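Local coordinates for folylpolyglutamate synthase protein FOLC (Mycobacterium tuberculosis, PDB 2VOS) that probably adds L-glutamate to dihydropteroate and to tetrahydrofolate polyglutamates, spending ATP, and so makes dihydrofolate and polyglutamylated folates, at residues A79-A84 against L291-E296; Y124-P129 against A159-A164. All coordinates share one frame; numbering follows the deposited sequence.

Contact 1 (A79-A84 against L291-E296)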
ATOM      1  N   ALA A  79      -3.957  -5.124   3.225  1.00 21.69           N
ATOM      2  CA  ALA A  79      -4.343  -4.672   4.575  1.00 21.28           C
ATOM      3  C   ALA A  79      -5.821  -4.291   4.537  1.00 21.41           C
ATOM      4  O   ALA A  79      -6.576  -4.627   5.430  1.00 21.39           O
ATOM      5  CB  ALA A  79      -3.531  -3.470   5.015  1.00 18.75           C
ATOM      6  N   ARG A  80      -6.215  -3.529   3.519  1.00 21.71           N
ATOM      7  CA  ARG A  80      -7.629  -3.094   3.433  1.00 22.15           C
ATOM      8  C   ARG A  80      -8.628  -4.233   3.169  1.00 23.18           C
ATOM      9  O   ARG A  80      -9.767  -4.143   3.645  1.00 23.38           O
ATOM     10  CB  ARG A  80      -7.819  -2.032   2.377  1.00 22.13           C
ATOM     11  CG  ARG A  80      -6.961  -0.733   2.754  1.00 21.98           C
ATOM     12  CD  ARG A  80      -7.119   0.318   1.631  1.00 23.86           C
ATOM     13  NE  ARG A  80      -8.477   0.909   1.565  1.00 23.56           N
ATOM     14  CZ  ARG A  80      -8.869   2.010   2.218  1.00 24.14           C
ATOM     15  NH1 ARG A  80      -8.046   2.681   3.023  1.00 20.88           N
ATOM     16  NH2 ARG A  80     -10.113   2.454   2.081  1.00 24.36           N
HETATM   17  N   MSE A  81      -8.208  -5.263   2.425  1.00 21.95           N
HETATM   18  CA  MSE A  81      -8.993  -6.472   2.201  1.00 23.59           C
HETATM   19  C   MSE A  81      -9.170  -7.281   3.501  1.00 23.68           C
HETATM   20  O   MSE A  81     -10.280  -7.664   3.829  1.00 25.11           O
HETATM   21  CB  MSE A  81      -8.334  -7.358   1.154  1.00 23.09           C
HETATM   22  CG  MSE A  81      -8.575  -6.772  -0.255  1.00 24.95           C
HETATM   23 SE   MSE A  81      -7.338  -7.685  -1.452  1.00 28.32          SE
HETATM   24  CE  MSE A  81      -7.821  -6.862  -3.113  1.00 23.63           C
ATOM     25  N   VAL A  82      -8.082  -7.517   4.225  1.00 23.36           N
ATOM     26  CA  VAL A  82      -8.154  -8.113   5.564  1.00 24.29           C
ATOM     27  C   VAL A  82      -9.121  -7.359   6.458  1.00 25.14           C
ATOM     28  O   VAL A  82      -9.956  -7.969   7.102  1.00 26.82           O
ATOM     29  CB  VAL A  82      -6.728  -8.154   6.218  1.00 24.21           C
ATOM     30  CG1 VAL A  82      -6.775  -8.502   7.712  1.00 21.81           C
ATOM     31  CG2 VAL A  82      -5.798  -9.102   5.425  1.00 25.04           C
ATOM     32  N   ASP A  83      -9.012  -6.024   6.529  1.00 24.58           N
ATOM     33  CA  ASP A  83      -9.928  -5.214   7.320  1.00 24.33           C
ATOM     34  C   ASP A  83     -11.389  -5.466   6.873  1.00 24.46           C
ATOM     35  O   ASP A  83     -12.326  -5.734   7.684  1.00 25.00           O
ATOM     36  CB  ASP A  83      -9.537  -3.728   7.129  1.00 23.97           C
ATOM     37  CG  ASP A  83     -10.232  -2.802   8.119  1.00 28.45           C
ATOM     38  OD1 ASP A  83     -11.241  -3.252   8.731  1.00 28.51           O
ATOM     39  OD2 ASP A  83      -9.792  -1.623   8.270  1.00 27.76           O
ATOM     40  N   ALA A  84     -11.627  -5.368   5.577  1.00 24.25           N
ATOM     41  CA  ALA A  84     -12.978  -5.596   5.078  1.00 23.74           C
ATOM     42  C   ALA A  84     -13.543  -6.981   5.489  1.00 24.78           C
ATOM     43  O   ALA A  84     -14.718  -7.084   5.890  1.00 24.42           O
ATOM     44  CB  ALA A  84     -13.010  -5.459   3.525  1.00 24.14           C
ATOM     45  N   LEU A 291     -15.278  -8.598  -6.687  1.00 37.47           N
ATOM     46  CA  LEU A 291     -14.313  -7.667  -6.084  1.00 38.44           C
ATOM     47  C   LEU A 291     -14.363  -6.385  -6.916  1.00 38.26           C
ATOM     48  O   LEU A 291     -14.082  -6.446  -8.123  1.00 37.46           O
ATOM     49  CB  LEU A 291     -12.914  -8.285  -6.179  1.00 37.16           C
ATOM     50  CG  LEU A 291     -11.806  -7.398  -5.575  1.00 41.94           C
ATOM     51  CD1 LEU A 291     -11.924  -7.347  -4.050  1.00 38.14           C
ATOM     52  CD2 LEU A 291     -10.463  -7.959  -5.979  1.00 36.68           C
ATOM     53  N   PRO A 292     -14.761  -5.242  -6.319  1.00 38.88           N
ATOM     54  CA  PRO A 292     -14.861  -4.049  -7.170  1.00 38.81           C
ATOM     55  C   PRO A 292     -13.476  -3.334  -7.429  1.00 39.77           C
ATOM     56  O   PRO A 292     -13.351  -2.120  -7.206  1.00 38.98           O
ATOM     57  CB  PRO A 292     -15.801  -3.138  -6.391  1.00 39.59           C
ATOM     58  CG  PRO A 292     -15.427  -3.429  -4.899  1.00 39.14           C
ATOM     59  CD  PRO A 292     -15.097  -4.966  -4.914  1.00 38.21           C
ATOM     60  N   LEU A 293     -12.456  -4.082  -7.862  1.00 39.39           N
ATOM     61  CA  LEU A 293     -11.151  -3.495  -8.139  1.00 41.28           C
ATOM     62  C   LEU A 293     -10.698  -4.145  -9.451  1.00 41.41           C
ATOM     63  O   LEU A 293     -11.021  -5.322  -9.732  1.00 41.51           O
ATOM     64  CB  LEU A 293     -10.116  -3.866  -7.040  1.00 41.53           C
ATOM     65  CG  LEU A 293     -10.377  -3.362  -5.630  1.00 41.24           C
ATOM     66  CD1 LEU A 293      -9.290  -3.867  -4.682  1.00 43.86           C
ATOM     67  CD2 LEU A 293     -10.422  -1.802  -5.653  1.00 40.03           C
ATOM     68  N   HIS A 294      -9.919  -3.403 -10.214  1.00 41.11           N
ATOM     69  CA  HIS A 294      -9.425  -3.854 -11.474  1.00 39.58           C
ATOM     70  C   HIS A 294      -8.039  -4.473 -11.265  1.00 40.69           C
ATOM     71  O   HIS A 294      -7.268  -4.053 -10.411  1.00 40.66           O
ATOM     72  CB  HIS A 294      -9.303  -2.662 -12.438  1.00 38.92           C
ATOM     73  CG  HIS A 294     -10.572  -1.889 -12.648  1.00 37.66           C
ATOM     74  ND1 HIS A 294     -11.689  -2.427 -13.257  1.00 37.38           N
ATOM     75  CD2 HIS A 294     -10.877  -0.592 -12.369  1.00 38.56           C
ATOM     76  CE1 HIS A 294     -12.641  -1.505 -13.297  1.00 43.98           C
ATOM     77  NE2 HIS A 294     -12.170  -0.386 -12.773  1.00 39.31           N
ATOM     78  N   GLY A 295      -7.716  -5.465 -12.078  1.00 40.26           N
ATOM     79  CA  GLY A 295      -6.351  -5.971 -12.136  1.00 40.88           C
ATOM     80  C   GLY A 295      -6.237  -7.416 -11.682  1.00 41.00           C
ATOM     81  O   GLY A 295      -6.778  -7.781 -10.633  1.00 39.32           O
ATOM     82  N   GLU A 296      -5.534  -8.233 -12.467  1.00 39.97           N
ATOM     83  CA  GLU A 296      -5.235  -9.593 -12.027  1.00 41.35           C
ATOM     84  C   GLU A 296      -4.479  -9.569 -10.691  1.00 40.34           C
ATOM     85  O   GLU A 296      -4.656 -10.435  -9.842  1.00 40.89           O
ATOM     86  CB  GLU A 296      -4.442 -10.402 -13.084  1.00 41.37           C
ATOM     87  CG  GLU A 296      -4.234 -11.853 -12.582  1.00 49.19           C
ATOM     88  CD  GLU A 296      -3.256 -12.663 -13.379  1.00 62.89           C
ATOM     89  OE1 GLU A 296      -3.056 -12.326 -14.584  1.00 65.87           O
ATOM     90  OE2 GLU A 296      -2.694 -13.645 -12.795  1.00 66.74           O
TER
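The selenomethionine M81 meets L291 and L293 through its terminal methyl, and all the contact across these segments is apolar. CE lies 3.7 Å from CD1 of L293; these two side chains reach toward each other tip to tip. The same CE lies 4.0 Å from CD2 of L291, and here the side chains cross at about a right angle. M81 extends straight beyond CG, with chi2 166° and chi3 179°, which carries its methyl well out from the helix. The helix backbone itself stays back: the nearest CA atoms, those of M81 and L291, are 9.9 Å apart. Only 93 Å² is buried in all.

No hydrogen bond links the segments. P292 is the centre of an inverse gamma turn, with a weak bond of 2.9 Å from L293 N to L291 O. On either side of this turn L293 points at the helix from its CB, whereas L291 brings only CD2 up to M81. Q275 NE2 bonds to the carbonyls of L293 and G295.

M81 also touches N301, an ADP-binding residue, and its side chain is about 8 Å from the nucleotide. Helix 75-88 starts among the ADP-binding residues N73 to S77, in the G-K-T-S sequence of a P-loop. This is consistent with the P-loop ATPase fold of Mur-type ligases, the helix after the phosphate loop meeting the end of strand 284-291, an edge of the small antiparallel sheet.

Contact 2 (Y124-P129 against A159-A164)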
ATOM      1  N   TYR A 124      -2.126  12.018  19.346  1.00 41.89           N
ATOM      2  CA  TYR A 124      -0.779  12.564  19.430  1.00 42.05           C
ATOM      3  C   TYR A 124      -0.579  13.244  20.811  1.00 42.79           C
ATOM      4  O   TYR A 124       0.395  12.967  21.525  1.00 42.87           O
ATOM      5  CB  TYR A 124      -0.558  13.592  18.304  1.00 41.22           C
ATOM      6  CG  TYR A 124       0.737  14.312  18.503  1.00 42.56           C
ATOM      7  CD1 TYR A 124       1.950  13.680  18.208  1.00 45.28           C
ATOM      8  CD2 TYR A 124       0.768  15.580  19.028  1.00 41.36           C
ATOM      9  CE1 TYR A 124       3.152  14.294  18.428  1.00 46.84           C
ATOM     10  CE2 TYR A 124       1.938  16.212  19.238  1.00 43.28           C
ATOM     11  CZ  TYR A 124       3.145  15.568  18.951  1.00 46.38           C
ATOM     12  OH  TYR A 124       4.353  16.210  19.194  1.00 47.93           O
ATOM     13  N   ARG A 125      -1.516  14.107  21.206  1.00 42.24           N
ATOM     14  CA  ARG A 125      -1.400  14.819  22.466  1.00 43.31           C
ATOM     15  C   ARG A 125      -1.330  13.853  23.626  1.00 44.55           C
ATOM     16  O   ARG A 125      -0.591  14.062  24.584  1.00 44.90           O
ATOM     17  CB  ARG A 125      -2.595  15.731  22.690  1.00 43.93           C
ATOM     18  CG  ARG A 125      -2.678  16.996  21.804  1.00 48.93           C
ATOM     19  CD  ARG A 125      -3.731  17.941  22.457  1.00 58.48           C
ATOM     20  NE  ARG A 125      -3.659  19.311  21.958  1.00 65.96           N
ATOM     21  CZ  ARG A 125      -2.877  20.249  22.490  1.00 69.32           C
ATOM     22  NH1 ARG A 125      -2.099  19.956  23.541  1.00 69.64           N
ATOM     23  NH2 ARG A 125      -2.869  21.479  21.971  1.00 70.97           N
ATOM     24  N   GLU A 126      -2.113  12.782  23.580  1.00 45.25           N
ATOM     25  CA  GLU A 126      -2.102  11.864  24.719  1.00 46.15           C
ATOM     26  C   GLU A 126      -0.770  11.119  24.860  1.00 45.32           C
ATOM     27  O   GLU A 126      -0.310  10.937  25.987  1.00 46.02           O
ATOM     28  CB  GLU A 126      -3.284  10.905  24.699  1.00 47.38           C
ATOM     29  CG  GLU A 126      -2.987   9.546  24.153  1.00 52.59           C
ATOM     30  CD  GLU A 126      -4.266   8.674  24.118  1.00 58.11           C
ATOM     31  OE1 GLU A 126      -5.218   8.992  24.849  1.00 62.24           O
ATOM     32  OE2 GLU A 126      -4.322   7.701  23.368  1.00 57.42           O
ATOM     33  N   ILE A 127      -0.123  10.714  23.751  1.00 43.54           N
ATOM     34  CA  ILE A 127       1.196  10.100  23.890  1.00 42.55           C
ATOM     35  C   ILE A 127       2.383  11.077  23.967  1.00 42.37           C
ATOM     36  O   ILE A 127       3.461  10.696  24.446  1.00 42.29           O
ATOM     37  CB  ILE A 127       1.480   9.016  22.858  1.00 42.90           C
ATOM     38  CG1 ILE A 127       1.692   9.622  21.478  1.00 42.65           C
ATOM     39  CG2 ILE A 127       0.346   7.929  22.849  1.00 39.83           C
ATOM     40  CD1 ILE A 127       2.397   8.603  20.527  1.00 41.82           C
ATOM     41  N   GLU A 128       2.180  12.337  23.599  1.00 41.52           N
ATOM     42  CA  GLU A 128       3.322  13.266  23.428  1.00 42.57           C
ATOM     43  C   GLU A 128       4.236  13.370  24.678  1.00 43.23           C
ATOM     44  O   GLU A 128       5.475  13.418  24.543  1.00 44.38           O
ATOM     45  CB  GLU A 128       2.845  14.676  23.029  1.00 42.67           C
ATOM     46  CG  GLU A 128       4.018  15.643  22.667  1.00 43.18           C
ATOM     47  CD  GLU A 128       3.529  17.062  22.362  1.00 41.81           C
ATOM     48  OE1 GLU A 128       2.877  17.632  23.237  1.00 42.30           O
ATOM     49  OE2 GLU A 128       3.803  17.604  21.265  1.00 44.52           O
ATOM     50  N   PRO A 129       3.642  13.477  25.894  1.00 42.99           N
ATOM     51  CA  PRO A 129       4.604  13.591  27.019  1.00 42.42           C
ATOM     52  C   PRO A 129       5.575  12.352  27.109  1.00 42.90           C
ATOM     53  O   PRO A 129       6.727  12.488  27.537  1.00 41.44           O
ATOM     54  CB  PRO A 129       3.706  13.701  28.277  1.00 42.24           C
ATOM     55  CG  PRO A 129       2.317  14.045  27.792  1.00 43.87           C
ATOM     56  CD  PRO A 129       2.225  13.616  26.314  1.00 42.44           C
ATOM     57  N   ALA A 159      -0.920   4.815  16.298  1.00 40.94           N
ATOM     58  CA  ALA A 159      -1.889   3.817  15.825  1.00 39.75           C
ATOM     59  C   ALA A 159      -2.140   2.803  16.984  1.00 40.48           C
ATOM     60  O   ALA A 159      -3.323   2.429  17.314  1.00 41.08           O
ATOM     61  CB  ALA A 159      -1.347   3.107  14.572  1.00 38.29           C
ATOM     62  N   PHE A 160      -1.052   2.314  17.577  1.00 40.07           N
ATOM     63  CA  PHE A 160      -1.169   1.286  18.611  1.00 40.84           C
ATOM     64  C   PHE A 160      -1.940   1.794  19.826  1.00 40.53           C
ATOM     65  O   PHE A 160      -2.710   1.023  20.412  1.00 40.35           O
ATOM     66  CB  PHE A 160       0.213   0.748  19.078  1.00 41.10           C
ATOM     67  CG  PHE A 160       0.956  -0.051  18.026  1.00 42.35           C
ATOM     68  CD1 PHE A 160       0.253  -0.848  17.117  1.00 43.44           C
ATOM     69  CD2 PHE A 160       2.343  -0.030  17.954  1.00 42.07           C
ATOM     70  CE1 PHE A 160       0.896  -1.584  16.130  1.00 44.33           C
ATOM     71  CE2 PHE A 160       3.026  -0.837  16.969  1.00 39.39           C
ATOM     72  CZ  PHE A 160       2.288  -1.597  16.058  1.00 42.75           C
ATOM     73  N   ALA A 161      -1.688   3.047  20.225  1.00 41.08           N
ATOM     74  CA  ALA A 161      -2.433   3.679  21.367  1.00 40.99           C
ATOM     75  C   ALA A 161      -3.911   3.804  20.986  1.00 40.85           C
ATOM     76  O   ALA A 161      -4.831   3.518  21.772  1.00 40.58           O
ATOM     77  CB  ALA A 161      -1.845   5.073  21.639  1.00 41.18           C
ATOM     78  N   ALA A 162      -4.161   4.269  19.768  1.00 38.52           N
ATOM     79  CA  ALA A 162      -5.538   4.502  19.353  1.00 37.28           C
ATOM     80  C   ALA A 162      -6.270   3.151  19.307  1.00 38.03           C
ATOM     81  O   ALA A 162      -7.490   3.074  19.595  1.00 37.89           O
ATOM     82  CB  ALA A 162      -5.551   5.145  17.952  1.00 38.27           C
ATOM     83  N   PHE A 163      -5.580   2.075  18.921  1.00 37.59           N
ATOM     84  CA  PHE A 163      -6.276   0.789  18.833  1.00 39.51           C
ATOM     85  C   PHE A 163      -6.690   0.333  20.235  1.00 39.32           C
ATOM     86  O   PHE A 163      -7.732  -0.313  20.393  1.00 39.68           O
ATOM     87  CB  PHE A 163      -5.404  -0.312  18.175  1.00 38.83           C
ATOM     88  CG  PHE A 163      -5.044  -0.015  16.725  1.00 40.79           C
ATOM     89  CD1 PHE A 163      -5.809   0.897  15.977  1.00 40.51           C
ATOM     90  CD2 PHE A 163      -3.937  -0.640  16.126  1.00 40.42           C
ATOM     91  CE1 PHE A 163      -5.469   1.145  14.633  1.00 39.18           C
ATOM     92  CE2 PHE A 163      -3.594  -0.413  14.788  1.00 35.99           C
ATOM     93  CZ  PHE A 163      -4.344   0.487  14.048  1.00 37.13           C
ATOM     94  N   ALA A 164      -5.838   0.604  21.226  1.00 40.54           N
ATOM     95  CA  ALA A 164      -6.173   0.251  22.628  1.00 40.44           C
ATOM     96  C   ALA A 164      -7.263   1.197  23.215  1.00 39.87           C
ATOM     97  O   ALA A 164      -8.095   0.760  24.016  1.00 39.00           O
ATOM     98  CB  ALA A 164      -4.889   0.261  23.503  1.00 39.53           C
TER
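I127 points its CG2 methyl at the CB of A161, and the two carbons are 3.8 Å apart. The backbones come nearest at the same pair, with 7.8 Å between the CA atoms. I127 holds CG1 between its backbone N and carbonyl carbon, chi1 71°. This leaves CG2 anti to the carbonyl carbon and facing the alanine. A161 has only its methyl to offer, and that methyl is directed at the helix across from it.

E126 comes to the same methyl with its carboxylate end. Its OE2 is 4.0 Å from CB of A161, a van der Waals contact and no hydrogen bond. Beyond CG the chain is extended, chi2 -177°, which carries the carboxylate across toward the alanine helix. OE2 also lies close to OD2 of D165, so the two acids probably repel each other unless one is protonated or solvent screens them. E126 is exposed, whereas I127 and A161 are buried.

Y124 takes another direction. Its OH donates a 2.6 Å hydrogen bond to OE2 of E128 on the anti side, 20° out of the carboxylate plane, one turn along the same helix.

I127 also packs on A157 and M158, one turn earlier in helix 151-165. Y124 packs on helix 23-34, so helix 117-140 touches both helix 23-34 and helix 151-165. Helix 151-165 in turn lays A159, A162 and F163 on strand 108-110 of the eight-stranded sheet.

In the fold
Both contacts have mostly buried touching residues, but they differ in depth. Contact 1 is about 11 Å from the centre of the chain and near the bound ADP. Contact 2 is about 23 Å out, away from the annotated sites, and has an exposed glutamate at its margin. They share no helix or strand, and their centres are 28 Å apart. Contact 1 joins a helix to a loop 207 residues on; contact 2 joins two helices only 30 residues apart. A long flexible side chain bridges the gap in the first, while a small alanine lets the backbones come nearer in the second. Both have helices on the eight-stranded sheet.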